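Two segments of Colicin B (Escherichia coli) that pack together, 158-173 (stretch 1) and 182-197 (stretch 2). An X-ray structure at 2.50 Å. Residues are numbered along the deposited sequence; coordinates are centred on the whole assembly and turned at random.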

ATOM      1  N   LEU A 158      -8.587 -22.790  12.349  1.00  5.55           N
ATOM      2  CA  LEU A 158      -7.304 -22.092  12.282  1.00  5.91           C
ATOM      3  C   LEU A 158      -6.303 -22.829  11.406  1.00  7.31           C
ATOM      4  O   LEU A 158      -6.342 -24.061  11.367  1.00 11.03           O
ATOM      5  N   PRO A 159      -5.376 -22.188  10.699  1.00  6.66           N
ATOM      6  CA  PRO A 159      -4.311 -22.878   9.986  1.00  7.15           C
ATOM      7  C   PRO A 159      -3.331 -23.609  10.921  1.00 10.17           C
ATOM      8  O   PRO A 159      -3.320 -23.435  12.143  1.00  9.50           O
ATOM      9  N   ALA A 160      -2.499 -24.475  10.337  1.00 11.83           N
ATOM     10  CA  ALA A 160      -1.391 -25.112  11.052  1.00 14.37           C
ATOM     11  C   ALA A 160      -0.365 -24.037  11.342  1.00 12.68           C
ATOM     12  O   ALA A 160      -0.122 -23.210  10.455  1.00  9.52           O
ATOM     13  N   ALA A 161       0.267 -24.062  12.531  1.00  8.31           N
ATOM     14  CA  ALA A 161       1.239 -23.029  12.880  1.00  7.42           C
ATOM     15  C   ALA A 161       2.270 -22.743  11.803  1.00  5.79           C
ATOM     16  O   ALA A 161       2.588 -23.569  10.957  1.00  2.72           O
ATOM     17  N   GLY A 162       2.719 -21.502  11.763  1.00  9.70           N
ATOM     18  CA  GLY A 162       3.612 -21.086  10.704  1.00 11.00           C
ATOM     19  C   GLY A 162       2.837 -20.715   9.454  1.00 10.06           C
ATOM     20  O   GLY A 162       3.315 -20.912   8.342  1.00 16.56           O
ATOM     21  N   ASN A 163       1.614 -20.219   9.624  1.00  9.87           N
ATOM     22  CA  ASN A 163       0.804 -19.697   8.547  1.00 10.21           C
ATOM     23  C   ASN A 163      -0.027 -18.564   9.103  1.00  9.91           C
ATOM     24  O   ASN A 163      -0.323 -18.493  10.301  1.00 10.51           O
ATOM     25  N   ASN A 164      -0.382 -17.654   8.198  1.00  8.08           N
ATOM     26  CA  ASN A 164      -1.171 -16.502   8.574  1.00  8.62           C
ATOM     27  C   ASN A 164      -2.654 -16.780   8.492  1.00  9.67           C
ATOM     28  O   ASN A 164      -3.139 -17.379   7.531  1.00 13.80           O
ATOM     29  N   VAL A 165      -3.368 -16.395   9.543  1.00  6.90           N
ATOM     30  CA  VAL A 165      -4.808 -16.515   9.567  1.00  4.88           C
ATOM     31  C   VAL A 165      -5.452 -15.160   9.258  1.00  2.00           C
ATOM     32  O   VAL A 165      -5.021 -14.116   9.740  1.00  3.38           O
ATOM     33  N   PRO A 166      -6.472 -15.114   8.407  1.00  2.00           N
ATOM     34  CA  PRO A 166      -7.292 -13.934   8.168  1.00  2.00           C
ATOM     35  C   PRO A 166      -7.823 -13.294   9.423  1.00  2.00           C
ATOM     36  O   PRO A 166      -8.422 -14.013  10.202  1.00  2.00           O
ATOM     37  N   VAL A 167      -7.595 -12.008   9.709  1.00  2.00           N
ATOM     38  CA  VAL A 167      -8.152 -11.358  10.908  1.00  2.98           C
ATOM     39  C   VAL A 167      -9.035 -10.152  10.590  1.00  2.00           C
ATOM     40  O   VAL A 167      -8.951  -9.608   9.474  1.00  5.15           O
ATOM     41  N   LYS A 168      -9.896  -9.718  11.530  1.00  2.00           N
ATOM     42  CA  LYS A 168     -10.706  -8.523  11.286  1.00  2.18           C
ATOM     43  C   LYS A 168     -10.346  -7.262  12.051  1.00  3.54           C
ATOM     44  O   LYS A 168     -10.727  -6.158  11.663  1.00  6.83           O
ATOM     45  N   TYR A 169      -9.644  -7.456  13.162  1.00  5.66           N
ATOM     46  CA  TYR A 169      -9.187  -6.438  14.075  1.00  2.00           C
ATOM     47  C   TYR A 169      -7.804  -6.874  14.463  1.00  3.61           C
ATOM     48  O   TYR A 169      -7.475  -8.057  14.456  1.00  5.02           O
ATOM     49  N   ARG A 170      -6.972  -5.883  14.749  1.00  4.57           N
ATOM     50  CA  ARG A 170      -5.634  -6.089  15.244  1.00  2.00           C
ATOM     51  C   ARG A 170      -5.331  -5.057  16.296  1.00  2.02           C
ATOM     52  O   ARG A 170      -5.859  -3.951  16.299  1.00  3.43           O
ATOM     53  N   LEU A 171      -4.504  -5.435  17.250  1.00  2.00           N
ATOM     54  CA  LEU A 171      -4.058  -4.526  18.278  1.00  2.00           C
ATOM     55  C   LEU A 171      -2.564  -4.252  18.098  1.00  2.00           C
ATOM     56  O   LEU A 171      -1.728  -5.125  18.286  1.00  4.96           O
ATOM     57  N   THR A 172      -2.186  -3.059  17.648  1.00  2.00           N
ATOM     58  CA  THR A 172      -0.793  -2.643  17.447  1.00  5.32           C
ATOM     59  C   THR A 172      -0.590  -1.201  17.877  1.00  5.99           C
ATOM     60  O   THR A 172      -1.403  -0.698  18.650  1.00  5.83           O
ATOM     61  N   ASP A 173       0.441  -0.477  17.428  1.00  2.00           N
ATOM     62  CA  ASP A 173       0.602   0.872  17.929  1.00  3.50           C
ATOM     63  C   ASP A 173       0.524   1.924  16.847  1.00  5.62           C
ATOM     64  O   ASP A 173       0.562   1.615  15.663  1.00  9.68           O
ATOM     65  N   MET A 182      -1.308   3.247  21.549  1.00  2.00           N
ATOM     66  CA  MET A 182      -1.657   1.866  21.255  1.00  2.51           C
ATOM     67  C   MET A 182      -3.094   1.880  20.770  1.00  2.00           C
ATOM     68  O   MET A 182      -3.964   2.445  21.433  1.00  2.23           O
ATOM     69  N   ALA A 183      -3.325   1.291  19.592  1.00  2.00           N
ATOM     70  CA  ALA A 183      -4.592   1.367  18.891  1.00  2.00           C
ATOM     71  C   ALA A 183      -5.171   0.075  18.391  1.00  2.00           C
ATOM     72  O   ALA A 183      -4.486  -0.937  18.370  1.00  6.03           O
ATOM     73  N   ILE A 184      -6.437   0.098  17.951  1.00  2.94           N
ATOM     74  CA  ILE A 184      -7.057  -1.052  17.316  1.00  2.00           C
ATOM     75  C   ILE A 184      -7.228  -0.759  15.846  1.00  2.00           C
ATOM     76  O   ILE A 184      -7.943   0.155  15.460  1.00  3.66           O
ATOM     77  N   ILE A 185      -6.558  -1.499  14.984  1.00  2.00           N
ATOM     78  CA  ILE A 185      -6.735  -1.254  13.577  1.00  2.00           C
ATOM     79  C   ILE A 185      -7.718  -2.213  12.962  1.00  2.00           C
ATOM     80  O   ILE A 185      -8.063  -3.249  13.507  1.00  2.00           O
ATOM     81  N   GLY A 186      -8.232  -1.848  11.813  1.00  2.00           N
ATOM     82  CA  GLY A 186      -9.187  -2.672  11.103  1.00  2.80           C
ATOM     83  C   GLY A 186      -9.589  -2.018   9.802  1.00  2.00           C
ATOM     84  O   GLY A 186      -9.016  -1.003   9.424  1.00  2.00           O
ATOM     85  N   GLY A 187     -10.542  -2.611   9.089  1.00  2.00           N
ATOM     86  CA  GLY A 187     -11.061  -1.958   7.902  1.00  2.50           C
ATOM     87  C   GLY A 187     -10.664  -2.550   6.568  1.00  2.00           C
ATOM     88  O   GLY A 187     -11.475  -2.510   5.649  1.00  2.00           O
ATOM     89  N   ILE A 188      -9.415  -2.991   6.390  1.00  3.11           N
ATOM     90  CA  ILE A 188      -9.005  -3.696   5.179  1.00  2.00           C
ATOM     91  C   ILE A 188      -8.763  -5.165   5.540  1.00  4.06           C
ATOM     92  O   ILE A 188      -8.756  -5.576   6.708  1.00  2.00           O
ATOM     93  N   PRO A 189      -8.632  -6.036   4.553  1.00  4.25           N
ATOM     94  CA  PRO A 189      -8.209  -7.405   4.749  1.00  5.01           C
ATOM     95  C   PRO A 189      -6.841  -7.594   5.403  1.00  8.34           C
ATOM     96  O   PRO A 189      -5.786  -7.535   4.772  1.00 14.64           O
ATOM     97  N   MET A 190      -6.833  -7.816   6.702  1.00  7.45           N
ATOM     98  CA  MET A 190      -5.568  -8.024   7.376  1.00  7.05           C
ATOM     99  C   MET A 190      -5.403  -9.497   7.666  1.00  5.70           C
ATOM    100  O   MET A 190      -6.353 -10.279   7.584  1.00  7.91           O
ATOM    101  N   THR A 191      -4.164  -9.845   8.029  1.00  5.64           N
ATOM    102  CA  THR A 191      -3.786 -11.210   8.362  1.00  5.94           C
ATOM    103  C   THR A 191      -2.857 -11.277   9.575  1.00  5.30           C
ATOM    104  O   THR A 191      -2.179 -10.292   9.842  1.00  8.58           O
ATOM    105  N   VAL A 192      -2.791 -12.353  10.365  1.00  4.60           N
ATOM    106  CA  VAL A 192      -1.903 -12.484  11.533  1.00  6.35           C
ATOM    107  C   VAL A 192      -1.239 -13.862  11.612  1.00  4.70           C
ATOM    108  O   VAL A 192      -1.935 -14.862  11.468  1.00  7.90           O
ATOM    109  N   PRO A 193       0.058 -14.044  11.861  1.00  6.16           N
ATOM    110  CA  PRO A 193       0.700 -15.357  12.028  1.00  4.65           C
ATOM    111  C   PRO A 193       0.230 -16.288  13.127  1.00  5.74           C
ATOM    112  O   PRO A 193       0.128 -15.857  14.279  1.00  6.89           O
ATOM    113  N   VAL A 194      -0.086 -17.548  12.781  1.00  3.18           N
ATOM    114  CA  VAL A 194      -0.391 -18.550  13.798  1.00  3.90           C
ATOM    115  C   VAL A 194       0.932 -19.150  14.315  1.00  8.83           C
ATOM    116  O   VAL A 194       1.813 -19.531  13.526  1.00  9.49           O
ATOM    117  N   VAL A 195       1.145 -19.139  15.647  1.00  7.08           N
ATOM    118  CA  VAL A 195       2.328 -19.737  16.261  1.00  7.20           C
ATOM    119  C   VAL A 195       1.859 -20.796  17.227  1.00  9.75           C
ATOM    120  O   VAL A 195       0.696 -20.820  17.655  1.00 10.71           O
ATOM    121  N   ASP A 196       2.850 -21.608  17.617  1.00 11.23           N
ATOM    122  CA  ASP A 196       2.599 -22.777  18.447  1.00 14.75           C
ATOM    123  C   ASP A 196       3.106 -22.828  19.877  1.00 14.30           C
ATOM    124  O   ASP A 196       4.309 -22.768  20.128  1.00 15.94           O
ATOM    125  N   ALA A 197       2.147 -22.968  20.800  1.00 11.35           N
ATOM    126  CA  ALA A 197       2.440 -23.176  22.200  1.00  8.78           C
ATOM    127  C   ALA A 197       2.745 -24.658  22.381  1.00  8.23           C
ATOM    128  O   ALA A 197       2.055 -25.565  21.917  1.00  9.31           O
TER

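The two stretches pair as antiparallel strands in two sections, Val165 with Val192 in one and Arg170 with Ile185 in the other, with the chain turning a corner at Lys168 and again at Gly187 and Ile188. Alternation along the paired strands sorts the side chains. Val165, Val167, Arg170 and Thr172 share one face with Ile185, Met190, Val192 and Val194; Asn164, Pro166, Tyr169 and Leu171 lie on the other with Ile184, Thr191 and Pro193.

Val194 loses the most surface to the opposing stretch, 118 Å². Its chi1 is t (177°), and both of its methyls touch Pro159: CG2 lies 3.8 Å from Pro159 CD and CG1 is 3.7 Å from Pro159 O. Its backbone is held as well, since Val194 O accepts from Gly162 N at 2.8 Å. Val165, at p (60°), packs its CG1 3.6 Å from Val194 CG2. Further along, Val167, in the m rotamer (-70°), places CG1 3.6 Å from Val192 CB and CG2 3.8 Å from Met190 CB; CG2 also reaches Val192 CG2 at 3.8 Å.

Arg170 spans the corner. With chi1 m (-80°), chi2 t and chi3 p (66°), its chain passes Met190, CD to SD 4.1 Å, and brings NE to 3.7 Å from CG2 of Val192, itself at t (159°), and NH2 to 3.5 Å from Ile185 CD1. These are packing contacts; NE and NH1 find hydrogen-bond partners elsewhere in the structure. Ile185 is p then t (50°, 179°); its end comes nearer the other stretch, and CD1 also meets Thr172 OG1 at 3.4 Å. Met190, m-t-m, carries CE to 3.8 Å from Lys168 O.

On the other face, Ile184 is fully extended (t, t), and its CD1 reaches Tyr169 CD2 at 3.6 Å, while its CG1 lies 4.0 Å from CD1 of Leu171, whose chi1 sits between wells at -96°. Tyr169 is m (-75°); Gly186 stands opposite it, and an ideal CB there would be only 3.2 Å from Tyr169 CD2 and from Lys168 O.

Thr191 has chi1 between wells (-131°). This setting directs OG1 to Val165 O, a weak hydrogen bond of 3.2 Å, and leaves CG2 3.5 Å from Asn164 CB. Asn164, m (-64°), lays ND2 3.4 Å from Pro193 CB without a hydrogen bond to that residue. Asn163 turns its amide back on its own stretch, ND2 donating to Ala160 O at 2.9 Å.

One water bridges the corners, donating to Lys168 O at 2.7 Å and accepting from Gly187 N at 3.2 Å.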

ATOM      1  CB  LEU A 158      -6.672 -21.974  13.642  1.00  2.00           C
ATOM      2  CG  LEU A 158      -7.301 -21.018  14.593  1.00  2.78           C
ATOM      3  CD1 LEU A 158      -6.594 -21.171  15.914  1.00  2.00           C
ATOM      4  CD2 LEU A 158      -7.240 -19.604  14.036  1.00  2.00           C
ATOM      5  CB  PRO A 159      -3.653 -21.790   9.195  1.00  3.10           C
ATOM      6  CG  PRO A 159      -4.497 -20.552   9.362  1.00  5.38           C
ATOM      7  CD  PRO A 159      -5.142 -20.757  10.709  1.00  5.06           C
ATOM      8  CB  ALA A 160      -0.669 -26.161  10.212  1.00 16.78           C
ATOM      9  CB  ALA A 161       1.980 -23.398  14.127  1.00  3.29           C
ATOM     10  CB  ASN A 163      -0.145 -20.733   7.981  1.00 11.72           C
ATOM     11  CG  ASN A 163       0.543 -21.802   7.151  1.00 15.46           C
ATOM     12  OD1 ASN A 163       0.706 -21.685   5.935  1.00 15.15           O
ATOM     13  ND2 ASN A 163       0.980 -22.867   7.828  1.00 22.23           N
ATOM     14  CB  ASN A 164      -0.835 -15.332   7.676  1.00 10.79           C
ATOM     15  CG  ASN A 164       0.599 -14.812   7.776  1.00 14.37           C
ATOM     16  OD1 ASN A 164       1.094 -14.184   6.843  1.00 18.25           O
ATOM     17  ND2 ASN A 164       1.358 -15.011   8.845  1.00 12.02           N
ATOM     18  CB  VAL A 165      -5.208 -17.073  10.955  1.00  4.75           C
ATOM     19  CG1 VAL A 165      -4.776 -16.179  12.095  1.00  2.00           C
ATOM     20  CG2 VAL A 165      -6.717 -17.204  10.997  1.00  7.63           C
ATOM     21  CB  PRO A 166      -8.346 -14.463   7.278  1.00  2.00           C
ATOM     22  CG  PRO A 166      -7.575 -15.414   6.412  1.00  2.00           C
ATOM     23  CD  PRO A 166      -6.733 -16.146   7.411  1.00  2.93           C
ATOM     24  CB  VAL A 167      -7.040 -10.862  11.900  1.00  2.43           C
ATOM     25  CG1 VAL A 167      -6.356 -12.036  12.555  1.00  2.00           C
ATOM     26  CG2 VAL A 167      -5.997 -10.052  11.170  1.00  2.00           C
ATOM     27  CB  LYS A 168     -12.192  -8.749  11.560  1.00  2.00           C
ATOM     28  CG  LYS A 168     -12.575  -9.340  12.874  1.00  2.65           C
ATOM     29  CD  LYS A 168     -14.076  -9.388  12.997  1.00  2.75           C
ATOM     30  CE  LYS A 168     -14.329 -10.258  14.216  1.00  5.63           C
ATOM     31  NZ  LYS A 168     -15.711 -10.153  14.617  1.00  8.19           N
ATOM     32  CB  TYR A 169     -10.065  -6.365  15.343  1.00  2.00           C
ATOM     33  CG  TYR A 169     -11.396  -5.700  15.027  1.00  2.66           C
ATOM     34  CD1 TYR A 169     -12.581  -6.418  15.070  1.00  5.85           C
ATOM     35  CD2 TYR A 169     -11.424  -4.371  14.593  1.00  7.21           C
ATOM     36  CE1 TYR A 169     -13.782  -5.809  14.665  1.00  8.54           C
ATOM     37  CE2 TYR A 169     -12.612  -3.756  14.186  1.00  4.31           C
ATOM     38  CZ  TYR A 169     -13.797  -4.480  14.218  1.00  7.97           C
ATOM     39  OH  TYR A 169     -14.970  -3.890  13.767  1.00  6.07           O
ATOM     40  CB  ARG A 170      -4.624  -5.961  14.139  1.00  2.00           C
ATOM     41  CG  ARG A 170      -4.537  -7.228  13.306  1.00  5.90           C
ATOM     42  CD  ARG A 170      -3.444  -7.173  12.244  1.00 10.95           C
ATOM     43  NE  ARG A 170      -2.124  -7.112  12.841  1.00 11.08           N
ATOM     44  CZ  ARG A 170      -1.161  -6.279  12.443  1.00 14.53           C
ATOM     45  NH1 ARG A 170      -0.010  -6.323  13.076  1.00 18.66           N
ATOM     46  NH2 ARG A 170      -1.289  -5.403  11.446  1.00 20.56           N
ATOM     47  CB  LEU A 171      -4.387  -5.184  19.605  1.00  2.00           C
ATOM     48  CG  LEU A 171      -5.660  -4.821  20.319  1.00  2.00           C
ATOM     49  CD1 LEU A 171      -6.858  -4.876  19.426  1.00  2.00           C
ATOM     50  CD2 LEU A 171      -5.805  -5.773  21.446  1.00  2.00           C
ATOM     51  CB  THR A 172      -0.334  -2.721  15.979  1.00  8.47           C
ATOM     52  OG1 THR A 172      -1.294  -2.046  15.181  1.00 11.99           O
ATOM     53  CG2 THR A 172      -0.147  -4.144  15.528  1.00 17.89           C
ATOM     54  CB  ASP A 173       1.925   0.956  18.739  1.00  2.00           C
ATOM     55  CG  ASP A 173       3.279   1.066  18.063  1.00  4.68           C
ATOM     56  OD1 ASP A 173       3.505   0.519  16.986  1.00  8.55           O
ATOM     57  OD2 ASP A 173       4.140   1.706  18.650  1.00  7.01           O
ATOM     58  CB  MET A 182      -1.505   1.009  22.492  1.00  3.91           C
ATOM     59  CG  MET A 182      -0.024   0.824  22.779  1.00  2.00           C
ATOM     60  SD  MET A 182       0.417  -0.899  23.019  1.00  2.00           S
ATOM     61  CE  MET A 182      -0.103  -1.506  21.447  1.00  2.00           C
ATOM     62  CB  ALA A 183      -4.472   2.216  17.674  1.00  2.00           C
ATOM     63  CB  ILE A 184      -8.421  -1.370  17.976  1.00  2.00           C
ATOM     64  CG1 ILE A 184      -9.070  -2.481  17.192  1.00  2.00           C
ATOM     65  CG2 ILE A 184      -9.304  -0.145  18.063  1.00  2.00           C
ATOM     66  CD1 ILE A 184     -10.449  -2.825  17.726  1.00  2.75           C
ATOM     67  CB  ILE A 185      -5.377  -1.328  12.863  1.00  2.00           C
ATOM     68  CG1 ILE A 185      -4.569  -2.555  13.164  1.00  2.00           C
ATOM     69  CG2 ILE A 185      -4.604  -0.137  13.352  1.00  5.75           C
ATOM     70  CD1 ILE A 185      -3.215  -2.635  12.436  1.00  2.00           C
ATOM     71  CB  ILE A 188      -7.697  -3.107   4.537  1.00  2.29           C
ATOM     72  CG1 ILE A 188      -6.466  -3.195   5.427  1.00  2.58           C
ATOM     73  CG2 ILE A 188      -8.001  -1.666   4.184  1.00  4.62           C
ATOM     74  CD1 ILE A 188      -5.204  -2.574   4.806  1.00  2.00           C
ATOM     75  CB  PRO A 189      -8.349  -7.949   3.341  1.00  3.80           C
ATOM     76  CG  PRO A 189      -9.639  -7.348   2.901  1.00  2.28           C
ATOM     77  CD  PRO A 189      -9.294  -5.924   3.259  1.00  6.60           C
ATOM     78  CB  MET A 190      -5.537  -7.209   8.677  1.00  6.69           C
ATOM     79  CG  MET A 190      -5.652  -5.714   8.423  1.00  4.73           C
ATOM     80  SD  MET A 190      -5.676  -4.697   9.896  1.00  2.00           S
ATOM     81  CE  MET A 190      -7.199  -5.325  10.495  1.00  2.00           C
ATOM     82  CB  THR A 191      -3.187 -11.746   7.054  1.00  2.13           C
ATOM     83  OG1 THR A 191      -3.872 -12.972   6.943  1.00  5.86           O
ATOM     84  CG2 THR A 191      -1.701 -11.967   6.965  1.00  2.81           C
ATOM     85  CB  VAL A 192      -2.732 -12.207  12.827  1.00  5.84           C
ATOM     86  CG1 VAL A 192      -2.122 -12.778  14.107  1.00  8.15           C
ATOM     87  CG2 VAL A 192      -2.734 -10.707  13.038  1.00  8.15           C
ATOM     88  CB  PRO A 193       2.161 -15.055  12.184  1.00  2.00           C
ATOM     89  CG  PRO A 193       2.152 -13.636  12.681  1.00  6.02           C
ATOM     90  CD  PRO A 193       1.053 -12.993  11.850  1.00  4.95           C
ATOM     91  CB  VAL A 194      -1.296 -19.628  13.179  1.00  2.00           C
ATOM     92  CG1 VAL A 194      -1.608 -20.771  14.133  1.00  2.00           C
ATOM     93  CG2 VAL A 194      -2.599 -18.955  12.830  1.00  2.00           C
ATOM     94  CB  VAL A 195       3.236 -18.759  17.093  1.00  9.26           C
ATOM     95  CG1 VAL A 195       3.734 -17.640  16.201  1.00  7.86           C
ATOM     96  CG2 VAL A 195       2.486 -18.199  18.288  1.00 12.47           C
ATOM     97  CB  ASP A 196       3.136 -24.007  17.744  1.00 19.09           C
ATOM     98  CG  ASP A 196       2.101 -25.108  17.793  1.00 23.48           C
ATOM     99  OD1 ASP A 196       1.384 -25.258  16.799  1.00 27.89           O
ATOM    100  OD2 ASP A 196       2.004 -25.789  18.824  1.00 28.29           O
ATOM    101  CB  ALA A 197       1.245 -22.802  23.050  1.00  5.99           C
TER
HETATM  102  O   HOH W   1     -11.188  -5.726   9.016  1.00 30.28           O